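Local atomic coordinates of sialidase B (Streptococcus pneumoniae serotype 4, PDB entry 4XJU), a protein that cleaves alpha-(2->3)-, alpha-(2->6)- and alpha-(2->8)-linked terminal sialic acids from glycoproteins, glycolipids and oligosaccharides as an exo-alpha-sialidase of glycosyl hydrolase family 33. Residues 205-210 against 224-229; 285-290 against 305-310; 495-500 against 516-521. The protein carries 1 engineered substitution. All coordinates share one frame; numbering follows the deposited sequence.

Contact 1: residues 205-210 against 224-229; sequences YFRIPT and DARYGG. With 19D ((1R,2R,3R,4R,5R,7R)-2-(acetylamino)-7-[(1R)-1,2-dihydroxyethyl]-4-fluoro-3-hydroxy-6,8-dioxabicyclo[3.2.1]octane-5-carboxylic acid), chain G.
Arg-207 and Arg-226 project from the same face of a beta hairpin, formed by neighbouring antiparallel strands in one blade of the beta-propeller found in family 33 sialidases, and both reach the bound 19D. Arg-207 takes the ligand carboxylate: its NH1 (3.0 Å) and NH2 both donate to O1B, which lies at the edge of the guanidinium in its plane. This suits its role, assigned by similarity, as a substrate-binding residue. Arg-226 serves another group of the ligand, its NH2 donating to the O4 hydroxyl at 2.9 Å. Their guanidinium planes are turned 50° apart, and the aliphatic part of Arg-207 covers one face of the Arg-226 group, CB standing over its rim and CD 3.7 Å from NH1. Ile-208 fills in from across the hairpin, with CG1 3.4 Å from Arg-226 NH2.

In the second shell, Asp-224 holds the Arg-226 head group flat. NE and NH2 approach side-on and share a single oxygen, OD2, which receives NE on its anti lone pair, whereas NH2 comes from above the carboxylate plane. The extended Arg-226 chain allows this bridge while NH2 still faces the ligand. Arg-207, bent at chi2 and chi3 (58°), turns its head group toward the carboxylate; its NE makes a salt bridge with Glu-631, and its guanidinium a cation-pi contact with Tyr-615, the probable nucleophile.

The backbone beneath sets this register. Arg-207 pairs with Asp-224 through two hydrogen bonds, and Arg-226 N reaches Tyr-205 O at 2.9 Å, although the return bond is weak. On the other face Phe-206 packs on Ala-225. The Tyr-205 ring reaches Gly-229, past the end of the partner strand, its CD2 3.4 Å from Gly-229 CA. A water crosses the hairpin, donating to Ile-208 O and, at 2.7 Å, to Asp-224 OD1.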
loop_
_atom_site.group_PDB
_atom_site.type_symbol
_atom_site.label_atom_id
_atom_site.label_comp_id
_atom_site.label_asym_id
_atom_site.label_seq_id
_atom_site.Cartn_x
_atom_site.Cartn_y
_atom_site.Cartn_z
ATOM N N TYR A 205 -5.151 0.225 -6.969
ATOM C CA TYR A 205 -4.441 -0.276 -5.777
ATOM C C TYR A 205 -3.211 0.545 -5.454
ATOM O O TYR A 205 -2.606 1.142 -6.346
ATOM C CB TYR A 205 -4.034 -1.749 -5.990
ATOM C CG TYR A 205 -5.205 -2.542 -6.497
ATOM C CD1 TYR A 205 -6.191 -2.971 -5.626
ATOM C CD2 TYR A 205 -5.371 -2.785 -7.844
ATOM C CE1 TYR A 205 -7.301 -3.661 -6.080
ATOM C CE2 TYR A 205 -6.479 -3.491 -8.315
ATOM C CZ TYR A 205 -7.438 -3.914 -7.423
ATOM O OH TYR A 205 -8.542 -4.597 -7.881
ATOM N N PHE A 206 -2.846 0.570 -4.173
ATOM C CA PHE A 206 -1.679 1.320 -3.708
ATOM C C PHE A 206 -0.960 0.532 -2.634
ATOM O O PHE A 206 -1.596 -0.157 -1.834
ATOM C CB PHE A 206 -2.110 2.686 -3.151
ATOM C CG PHE A 206 -2.811 3.542 -4.163
ATOM C CD1 PHE A 206 -2.085 4.312 -5.059
ATOM C CD2 PHE A 206 -4.194 3.547 -4.240
ATOM C CE1 PHE A 206 -2.731 5.085 -6.017
ATOM C CE2 PHE A 206 -4.846 4.317 -5.189
ATOM C CZ PHE A 206 -4.111 5.087 -6.081
ATOM N N ARG A 207 0.366 0.626 -2.624
ATOM C CA ARG A 207 1.169 0.016 -1.576
ATOM C C ARG A 207 2.421 0.855 -1.377
ATOM O O ARG A 207 2.750 1.704 -2.208
ATOM C CB ARG A 207 1.565 -1.432 -1.945
ATOM C CG ARG A 207 0.511 -2.528 -1.643
ATOM C CD ARG A 207 1.184 -3.874 -1.314
ATOM N NE ARG A 207 2.086 -3.764 -0.163
ATOM C CZ ARG A 207 2.962 -4.697 0.202
ATOM N NH1 ARG A 207 3.050 -5.844 -0.476
ATOM N NH2 ARG A 207 3.746 -4.491 1.257
ATOM N N ILE A 208 3.118 0.596 -0.277
ATOM C CA ILE A 208 4.424 1.198 -0.009
ATOM C C ILE A 208 4.369 2.732 0.171
ATOM O O ILE A 208 5.012 3.479 -0.568
ATOM C CB ILE A 208 5.468 0.829 -1.095
ATOM C CG1 ILE A 208 5.279 -0.614 -1.602
ATOM C CG2 ILE A 208 6.871 0.995 -0.547
ATOM C CD1 ILE A 208 5.341 -1.694 -0.505
ATOM N N PRO A 209 3.622 3.200 1.182
ATOM C CA PRO A 209 3.511 4.643 1.436
ATOM C C PRO A 209 4.791 5.235 2.013
ATOM O O PRO A 209 5.531 4.552 2.721
ATOM C CB PRO A 209 2.415 4.723 2.501
ATOM C CG PRO A 209 2.521 3.414 3.250
ATOM C CD PRO A 209 2.884 2.399 2.180
ATOM N N THR A 210 5.039 6.509 1.707
ATOM C CA THR A 210 6.108 7.265 2.351
ATOM C C THR A 210 5.553 8.629 2.788
ATOM O O THR A 210 4.543 9.085 2.262
ATOM C CB THR A 210 7.282 7.506 1.409
ATOM O OG1 THR A 210 6.947 8.571 0.510
ATOM C CG2 THR A 210 7.639 6.234 0.613
ATOM N N ASP A 224 3.571 3.491 -4.278
ATOM C CA ASP A 224 3.446 2.661 -5.460
ATOM C C ASP A 224 2.001 2.763 -5.913
ATOM O O ASP A 224 1.096 2.342 -5.185
ATOM C CB ASP A 224 3.682 1.182 -5.120
ATOM C CG ASP A 224 5.150 0.798 -5.018
ATOM O OD1 ASP A 224 6.031 1.645 -4.717
ATOM O OD2 ASP A 224 5.410 -0.406 -5.224
ATOM N N ALA A 225 1.772 3.290 -7.110
ATOM C CA ALA A 225 0.455 3.153 -7.738
ATOM C C ALA A 225 0.447 1.824 -8.508
ATOM O O ALA A 225 1.068 1.711 -9.566
ATOM C CB ALA A 225 0.165 4.337 -8.671
ATOM N N ARG A 226 -0.215 0.801 -7.947
ATOM C CA ARG A 226 -0.151 -0.557 -8.495
ATOM C C ARG A 226 -1.392 -0.885 -9.316
ATOM O O ARG A 226 -2.508 -0.913 -8.797
ATOM C CB ARG A 226 0.062 -1.585 -7.364
ATOM C CG ARG A 226 1.374 -1.373 -6.592
ATOM C CD ARG A 226 1.814 -2.614 -5.821
ATOM N NE ARG A 226 3.141 -2.419 -5.216
ATOM C CZ ARG A 226 3.790 -3.329 -4.492
ATOM N NH1 ARG A 226 3.252 -4.519 -4.265
ATOM N NH2 ARG A 226 4.984 -3.037 -3.997
ATOM N N TYR A 227 -1.186 -1.144 -10.599
ATOM C CA TYR A 227 -2.310 -1.270 -11.514
ATOM C C TYR A 227 -2.828 -2.690 -11.576
ATOM O O TYR A 227 -4.044 -2.910 -11.631
ATOM C CB TYR A 227 -1.932 -0.736 -12.917
ATOM C CG TYR A 227 -1.674 0.745 -12.878
ATOM C CD1 TYR A 227 -0.435 1.234 -12.487
ATOM C CD2 TYR A 227 -2.685 1.657 -13.166
ATOM C CE1 TYR A 227 -0.201 2.599 -12.393
ATOM C CE2 TYR A 227 -2.456 3.022 -13.093
ATOM C CZ TYR A 227 -1.208 3.481 -12.697
ATOM O OH TYR A 227 -0.968 4.835 -12.595
ATOM N N GLY A 228 -1.913 -3.651 -11.582
ATOM C CA GLY A 228 -2.282 -5.044 -11.768
ATOM C C GLY A 228 -2.518 -5.739 -10.446
ATOM O O GLY A 228 -1.826 -6.699 -10.101
ATOM N N GLY A 229 -3.506 -5.249 -9.702
ATOM C CA GLY A 229 -3.744 -5.746 -8.360
ATOM C C GLY A 229 -2.620 -5.260 -7.461
ATOM O O GLY A 229 -1.844 -4.380 -7.842
HETATM C C1 19D G . 6.461 -7.404 0.958
HETATM O O1A 19D G . 7.149 -8.044 1.810
HETATM O O1B 19D G . 5.254 -7.145 1.098
HETATM C C2 19D G . 7.184 -6.961 -0.287
HETATM C C3 19D G . 6.675 -5.639 -0.911
HETATM C C4 19D G . 7.853 -4.847 -1.598
HETATM O O4 19D G . 7.284 -3.920 -2.526
HETATM C C5 19D G . 8.831 -5.892 -2.363
HETATM N N5 19D G . 9.916 -5.162 -3.004
HETATM C C6 19D G . 9.178 -7.032 -1.385
HETATM O O6 19D G . 8.598 -6.845 -0.092
HETATM C C7 19D G . 8.359 -8.253 -1.798
HETATM O O7 19D G . 7.040 -8.032 -1.218
HETATM C C8 19D G . 8.945 -9.643 -1.470
HETATM O O8 19D G . 9.216 -9.872 -0.075
HETATM C C9 19D G . 10.233 -9.894 -2.248
HETATM O O9 19D G . 11.344 -9.208 -1.670
HETATM C C10 19D G . 10.424 -5.628 -4.144
HETATM O O10 19D G . 10.007 -6.655 -4.673
HETATM C C11 19D G . 11.525 -4.817 -4.736
HETATM F F1 19D G . 5.789 -5.853 -1.534
HETATM O O HOH W 1 6.663 3.605 -2.949
#

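Contact 2: residues 285-290 against 305-310. With 19D ((1R,2R,3R,4R,5R,7R)-2-(acetylamino)-7-[(1R)-1,2-dihydroxyethyl]-4-fluoro-3-hydroxy-6,8-dioxabicyclo[3.2.1]octane-5-carboxylic acid), chain G.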
loop_
_atom_site.group_PDB
_atom_site.type_symbol
_atom_site.label_atom_id
_atom_site.label_comp_id
_atom_site.label_asym_id
_atom_site.label_seq_id
_atom_site.Cartn_x
_atom_site.Cartn_y
_atom_site.Cartn_z
ATOM N N ALA A 285 6.920 -2.778 -17.927
ATOM C CA ALA A 285 7.976 -2.252 -17.078
ATOM C C ALA A 285 7.319 -1.599 -15.862
ATOM O O ALA A 285 6.126 -1.255 -15.885
ATOM C CB ALA A 285 8.834 -1.248 -17.848
ATOM N N SER A 286 8.084 -1.437 -14.787
ATOM C CA SER A 286 7.526 -0.864 -13.571
ATOM C C SER A 286 8.562 -0.179 -12.700
ATOM O O SER A 286 9.767 -0.388 -12.860
ATOM C CB SER A 286 6.794 -1.934 -12.762
ATOM O OG SER A 286 7.652 -3.027 -12.459
ATOM N N PHE A 287 8.068 0.654 -11.782
ATOM C CA PHE A 287 8.842 1.157 -10.647
ATOM C C PHE A 287 8.275 0.562 -9.359
ATOM O O PHE A 287 7.111 0.198 -9.300
ATOM C CB PHE A 287 8.746 2.691 -10.585
ATOM C CG PHE A 287 9.190 3.373 -11.845
ATOM C CD1 PHE A 287 10.519 3.709 -12.036
ATOM C CD2 PHE A 287 8.277 3.679 -12.844
ATOM C CE1 PHE A 287 10.928 4.345 -13.207
ATOM C CE2 PHE A 287 8.676 4.311 -14.012
ATOM C CZ PHE A 287 9.997 4.649 -14.192
ATOM N N ILE A 288 9.083 0.465 -8.310
ATOM C CA ILE A 288 8.604 -0.129 -7.062
ATOM C C ILE A 288 9.498 0.299 -5.909
ATOM O O ILE A 288 10.705 0.411 -6.092
ATOM C CB ILE A 288 8.523 -1.687 -7.182
ATOM C CG1 ILE A 288 8.069 -2.336 -5.877
ATOM C CG2 ILE A 288 9.855 -2.293 -7.646
ATOM C CD1 ILE A 288 7.723 -3.799 -6.069
ATOM N N ASP A 289 8.896 0.554 -4.747
ATOM C CA ASP A 289 9.602 0.932 -3.513
ATOM C C ASP A 289 10.333 2.273 -3.615
ATOM O O ASP A 289 11.519 2.312 -3.928
ATOM C CB ASP A 289 10.593 -0.157 -3.081
ATOM C CG ASP A 289 9.912 -1.437 -2.665
ATOM O OD1 ASP A 289 8.676 -1.432 -2.518
ATOM O OD2 ASP A 289 10.618 -2.459 -2.488
ATOM N N SER A 290 9.623 3.358 -3.322
ATOM C CA SER A 290 10.199 4.700 -3.405
ATOM C C SER A 290 10.652 5.212 -2.043
ATOM O O SER A 290 10.286 4.670 -0.993
ATOM C CB SER A 290 9.197 5.695 -4.012
ATOM O OG SER A 290 8.007 5.791 -3.239
ATOM N N ALA A 305 13.633 5.184 -6.505
ATOM C CA ALA A 305 12.792 3.985 -6.506
ATOM C C ALA A 305 13.492 2.905 -7.317
ATOM O O ALA A 305 14.359 3.224 -8.132
ATOM C CB ALA A 305 11.424 4.297 -7.097
ATOM N N ASP A 306 13.115 1.641 -7.127
ATOM C CA ASP A 306 13.652 0.592 -7.984
ATOM C C ASP A 306 13.007 0.707 -9.350
ATOM O O ASP A 306 11.859 1.154 -9.467
ATOM C CB ASP A 306 13.343 -0.818 -7.455
ATOM C CG ASP A 306 13.812 -1.053 -6.023
ATOM O OD1 ASP A 306 14.772 -0.408 -5.540
ATOM O OD2 ASP A 306 13.192 -1.921 -5.360
ATOM N N VAL A 307 13.740 0.295 -10.379
ATOM C CA VAL A 307 13.204 0.245 -11.736
ATOM C C VAL A 307 13.302 -1.167 -12.260
ATOM O O VAL A 307 14.368 -1.785 -12.213
ATOM C CB VAL A 307 14.004 1.125 -12.701
ATOM C CG1 VAL A 307 13.180 1.376 -13.963
ATOM C CG2 VAL A 307 14.390 2.421 -12.039
ATOM N N MET A 308 12.195 -1.663 -12.791
ATOM C CA MET A 308 12.132 -3.008 -13.337
ATOM C C MET A 308 11.789 -2.959 -14.821
ATOM O O MET A 308 10.776 -2.376 -15.204
ATOM C CB MET A 308 11.049 -3.808 -12.611
ATOM C CG MET A 308 11.264 -3.915 -11.117
ATOM S SD MET A 308 12.589 -5.077 -10.736
ATOM C CE MET A 308 12.531 -4.971 -8.951
ATOM N N PRO A 309 12.625 -3.586 -15.661
ATOM C CA PRO A 309 12.311 -3.670 -17.093
ATOM C C PRO A 309 11.098 -4.569 -17.312
ATOM O O PRO A 309 10.655 -5.254 -16.380
ATOM C CB PRO A 309 13.570 -4.311 -17.707
ATOM C CG PRO A 309 14.646 -4.158 -16.661
ATOM C CD PRO A 309 13.925 -4.190 -15.336
ATOM N N ALA A 310 10.573 -4.559 -18.536
ATOM C CA ALA A 310 9.355 -5.285 -18.888
ATOM C C ALA A 310 9.398 -6.741 -18.438
ATOM O O ALA A 310 10.356 -7.464 -18.723
ATOM C CB ALA A 310 9.109 -5.202 -20.385
HETATM C C1 19D G . 6.461 -7.404 0.958
HETATM O O1A 19D G . 7.149 -8.044 1.810
HETATM O O1B 19D G . 5.254 -7.145 1.098
HETATM C C2 19D G . 7.184 -6.961 -0.287
HETATM C C3 19D G . 6.675 -5.639 -0.911
HETATM C C4 19D G . 7.853 -4.847 -1.598
HETATM O O4 19D G . 7.284 -3.920 -2.526
HETATM C C5 19D G . 8.831 -5.892 -2.363
HETATM N N5 19D G . 9.916 -5.162 -3.004
HETATM C C6 19D G . 9.178 -7.032 -1.385
HETATM O O6 19D G . 8.598 -6.845 -0.092
HETATM C C7 19D G . 8.359 -8.253 -1.798
HETATM O O7 19D G . 7.040 -8.032 -1.218
HETATM C C8 19D G . 8.945 -9.643 -1.470
HETATM O O8 19D G . 9.216 -9.872 -0.075
HETATM C C9 19D G . 10.233 -9.894 -2.248
HETATM O O9 19D G . 11.344 -9.208 -1.670
HETATM C C10 19D G . 10.424 -5.628 -4.144
HETATM O O10 19D G . 10.007 -6.655 -4.673
HETATM C C11 19D G . 11.525 -4.817 -4.736
HETATM F F1 19D G . 5.789 -5.853 -1.534
#
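Ile-288 crosses Asp-306 and Met-308 at a slant on one face of an antiparallel pair of strands, its CG2 branch lying 3.8 Å from Asp-306 CB and 4.0 Å from Met-308 CE. The other branch heads for the ligand: with CG1 anti to the backbone N (chi1 178°), CD1 comes within 3.6 Å of O4 of 19D. Ser-286 continues this face, its OG against Met-308 CB, while the hydroxyl is hydrogen-bonded to Ser-233. Phe-287 and Val-307 occupy the reverse face. They lie side by side and point the same way, CE1 of the ring touching Val-307 CG1 at 3.8 Å, and the ring is stacked further on Phe-260.

Backbone hydrogen bonds join Ser-286 to Met-308 and Ile-288 to Asp-306, two in each pair. At Asp-289 a positive phi (64°) breaks the regular alternation of the strand, and the Asp-289 carboxylate meets the ligand with both oxygens: OD1 accepts from the O4 hydroxyl at 2.9 Å and OD2 from the amide N5 at 2.8 Å. Asp-306 OD2 sits close by, 3.4 Å from the acetyl methyl C11; its OD1 accepts from Leu-452 N. Asp-289 O has no hydrogen-bond donor, but the CA-H of Ala-305 points at it. Here a hairpin of a propeller blade lines the sialidase pocket where it receives O4 and the N-acetyl group.

Contact 3: residues 495-500 against 516-521; sequences IPFKNA and TFFRTT. With 19D ((1R,2R,3R,4R,5R,7R)-2-(acetylamino)-7-[(1R)-1,2-dihydroxyethyl]-4-fluoro-3-hydroxy-6,8-dioxabicyclo[3.2.1]octane-5-carboxylic acid), chain G.
Phe-497 and Phe-518 meet rim to rim, the CE2 atoms of the two rings 3.7 Å apart and each near the other's ring plane, so this is an edge contact and not a stack. Ile-495 adds to the apolar packing with its CG2 branch, which lies 3.9 Å from Phe-518 CZ as the two side chains slide past each other. Farther along, Ala-500 CB rests on the methyl of Thr-521.

A CH-pi contact covers one face of Phe-497: Thr-520 CB stands 4.0 Å from the ring centroid, and its methyl CG2 leans to CZ. Pro-496 CG is over the opposite face. The ring gets there through an unusual torsion, CG nearly eclipsing the backbone N (chi1 -16°).

No hydrogen bond joins the two segments. Thr-520 OG1 is paired with Lys-524 O, and Arg-519, its chain extended, reaches out to 19D, where NH1 and NH2 both donate to O1A at 3.2 Å. NH1 also forms a salt bridge with Glu-503, a predicted active-site residue.

The loop 495-500, between strands 489-494 and 504-510, thus packs on the end of strand 513-518 and the residues after it, with strand 526-530 flanking Phe-518 and Tyr-542 touching Phe-497.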
loop_
_atom_site.group_PDB
_atom_site.type_symbol
_atom_site.label_atom_id
_atom_site.label_comp_id
_atom_site.label_asym_id
_atom_site.label_seq_id
_atom_site.Cartn_x
_atom_site.Cartn_y
_atom_site.Cartn_z
ATOM N N ILE A 495 25.193 -7.864 7.548
ATOM C CA ILE A 495 24.168 -8.322 8.476
ATOM C C ILE A 495 24.130 -9.859 8.484
ATOM O O ILE A 495 24.418 -10.488 7.469
ATOM C CB ILE A 495 22.780 -7.717 8.136
ATOM C CG1 ILE A 495 22.277 -8.223 6.787
ATOM C CG2 ILE A 495 22.844 -6.177 8.149
ATOM C CD1 ILE A 495 20.984 -7.553 6.353
ATOM N N PRO A 496 23.784 -10.466 9.635
ATOM C CA PRO A 496 23.935 -11.923 9.794
ATOM C C PRO A 496 22.786 -12.788 9.260
ATOM O O PRO A 496 22.600 -13.899 9.761
ATOM C CB PRO A 496 24.048 -12.093 11.316
ATOM C CG PRO A 496 23.258 -10.947 11.877
ATOM C CD PRO A 496 23.491 -9.795 10.919
ATOM N N PHE A 497 22.036 -12.302 8.280
ATOM C CA PHE A 497 21.039 -13.124 7.603
ATOM C C PHE A 497 21.310 -13.049 6.118
ATOM O O PHE A 497 21.640 -11.980 5.602
ATOM C CB PHE A 497 19.610 -12.620 7.854
ATOM C CG PHE A 497 19.494 -11.668 8.997
ATOM C CD1 PHE A 497 19.301 -12.138 10.284
ATOM C CD2 PHE A 497 19.581 -10.303 8.787
ATOM C CE1 PHE A 497 19.204 -11.266 11.341
ATOM C CE2 PHE A 497 19.487 -9.423 9.842
ATOM C CZ PHE A 497 19.304 -9.903 11.123
ATOM N N LYS A 498 21.184 -14.174 5.426
ATOM C CA LYS A 498 21.140 -14.134 3.971
ATOM C C LYS A 498 19.670 -14.149 3.580
ATOM O O LYS A 498 18.814 -14.525 4.393
ATOM C CB LYS A 498 21.871 -15.324 3.349
ATOM C CG LYS A 498 23.359 -15.386 3.656
ATOM C CD LYS A 498 24.047 -16.351 2.706
ATOM C CE LYS A 498 25.410 -16.790 3.214
ATOM N NZ LYS A 498 25.939 -17.905 2.378
ATOM N N ASN A 499 19.378 -13.717 2.358
ATOM C CA ASN A 499 18.015 -13.766 1.824
ATOM C C ASN A 499 16.981 -12.925 2.581
ATOM O O ASN A 499 15.786 -13.228 2.551
ATOM C CB ASN A 499 17.535 -15.219 1.723
ATOM C CG ASN A 499 18.465 -16.076 0.890
ATOM O OD1 ASN A 499 19.256 -15.558 0.102
ATOM N ND2 ASN A 499 18.375 -17.397 1.058
ATOM N N ALA A 500 17.434 -11.868 3.246
ATOM C CA ALA A 500 16.522 -11.032 4.023
ATOM C C ALA A 500 15.989 -9.871 3.187
ATOM O O ALA A 500 16.714 -9.278 2.393
ATOM C CB ALA A 500 17.209 -10.505 5.278
ATOM N N THR A 516 19.980 2.899 12.583
ATOM C CA THR A 516 19.140 2.325 11.543
ATOM C C THR A 516 18.336 1.175 12.130
ATOM O O THR A 516 18.892 0.278 12.765
ATOM C CB THR A 516 20.007 1.789 10.401
ATOM O OG1 THR A 516 20.854 2.841 9.920
ATOM C CG2 THR A 516 19.143 1.267 9.250
ATOM N N PHE A 517 17.027 1.199 11.909
ATOM C CA PHE A 517 16.155 0.108 12.327
ATOM C C PHE A 517 15.745 -0.697 11.103
ATOM O O PHE A 517 15.378 -0.122 10.075
ATOM C CB PHE A 517 14.917 0.677 13.030
ATOM C CG PHE A 517 15.239 1.453 14.273
ATOM C CD1 PHE A 517 15.481 0.796 15.467
ATOM C CD2 PHE A 517 15.324 2.840 14.242
ATOM C CE1 PHE A 517 15.786 1.512 16.618
ATOM C CE2 PHE A 517 15.633 3.561 15.389
ATOM C CZ PHE A 517 15.857 2.890 16.581
ATOM N N PHE A 518 15.809 -2.025 11.182
ATOM C CA PHE A 518 15.514 -2.811 9.986
ATOM C C PHE A 518 14.819 -4.151 10.175
ATOM O O PHE A 518 14.924 -4.795 11.230
ATOM C CB PHE A 518 16.739 -2.951 9.053
ATOM C CG PHE A 518 17.914 -3.689 9.648
ATOM C CD1 PHE A 518 18.788 -3.049 10.517
ATOM C CD2 PHE A 518 18.180 -5.007 9.285
ATOM C CE1 PHE A 518 19.890 -3.719 11.041
ATOM C CE2 PHE A 518 19.274 -5.686 9.811
ATOM C CZ PHE A 518 20.128 -5.039 10.686
ATOM N N ARG A 519 14.103 -4.533 9.120
ATOM C CA ARG A 519 13.388 -5.810 9.029
ATOM C C ARG A 519 14.381 -6.950 8.911
ATOM O O ARG A 519 15.419 -6.822 8.244
ATOM C CB ARG A 519 12.502 -5.780 7.776
ATOM C CG ARG A 519 11.775 -7.070 7.414
ATOM C CD ARG A 519 10.880 -6.806 6.210
ATOM N NE ARG A 519 10.347 -8.023 5.597
ATOM C CZ ARG A 519 9.522 -8.010 4.558
ATOM N NH1 ARG A 519 9.144 -6.845 4.025
ATOM N NH2 ARG A 519 9.083 -9.152 4.046
ATOM N N THR A 520 14.074 -8.066 9.566
ATOM C CA THR A 520 14.939 -9.243 9.512
ATOM C C THR A 520 14.139 -10.508 9.203
ATOM O O THR A 520 12.951 -10.451 8.892
ATOM C CB THR A 520 15.705 -9.446 10.835
ATOM O OG1 THR A 520 14.808 -9.935 11.840
ATOM C CG2 THR A 520 16.315 -8.123 11.311
ATOM N N THR A 521 14.802 -11.651 9.310
ATOM C CA THR A 521 14.145 -12.943 9.161
ATOM C C THR A 521 14.051 -13.653 10.514
ATOM O O THR A 521 13.780 -14.847 10.569
ATOM C CB THR A 521 14.918 -13.828 8.187
ATOM O OG1 THR A 521 16.278 -13.898 8.623
ATOM C CG2 THR A 521 14.886 -13.246 6.775
HETATM C C1 19D G . 6.461 -7.404 0.958
HETATM O O1A 19D G . 7.149 -8.044 1.810
HETATM O O1B 19D G . 5.254 -7.145 1.098
HETATM C C2 19D G . 7.184 -6.961 -0.287
HETATM C C3 19D G . 6.675 -5.639 -0.911
HETATM C C4 19D G . 7.853 -4.847 -1.598
HETATM O O4 19D G . 7.284 -3.920 -2.526
HETATM C C5 19D G . 8.831 -5.892 -2.363
HETATM N N5 19D G . 9.916 -5.162 -3.004
HETATM C C6 19D G . 9.178 -7.032 -1.385
HETATM O O6 19D G . 8.598 -6.845 -0.092
HETATM C C7 19D G . 8.359 -8.253 -1.798
HETATM O O7 19D G . 7.040 -8.032 -1.218
HETATM C C8 19D G . 8.945 -9.643 -1.470
HETATM O O8 19D G . 9.216 -9.872 -0.075
HETATM C C9 19D G . 10.233 -9.894 -2.248
HETATM O O9 19D G . 11.344 -9.208 -1.670
HETATM C C10 19D G . 10.424 -5.628 -4.144
HETATM O O10 19D G . 10.007 -6.655 -4.673
HETATM C C11 19D G . 11.525 -4.817 -4.736
HETATM F F1 19D G . 5.789 -5.853 -1.534
#

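All three contacts converge on 19D from different parts of the propeller. Contacts 1 and 2 are neighbours, their centres 12 Å apart, and touch: Asp-224 OD1 lies 3.1 Å from Asp-289 N, a probable hydrogen bond, and Ile-288 CD1 packs on Arg-226 NH2 at 3.5 Å. Contact 3 stands off, nearest atoms about 7 Å from contact 1 and about 8 Å from contact 2, so the ligand spans the separation. Contacts 1 and 3 each supply one arginine to the carboxylate; Arg-581 completes the triad characteristic of sialidases. Contact 2 takes the N-acetyl side and shares O4 with Arg-226; its Ile-288 side chain is about 4 Å from that of Asp-232, the probable proton acceptor.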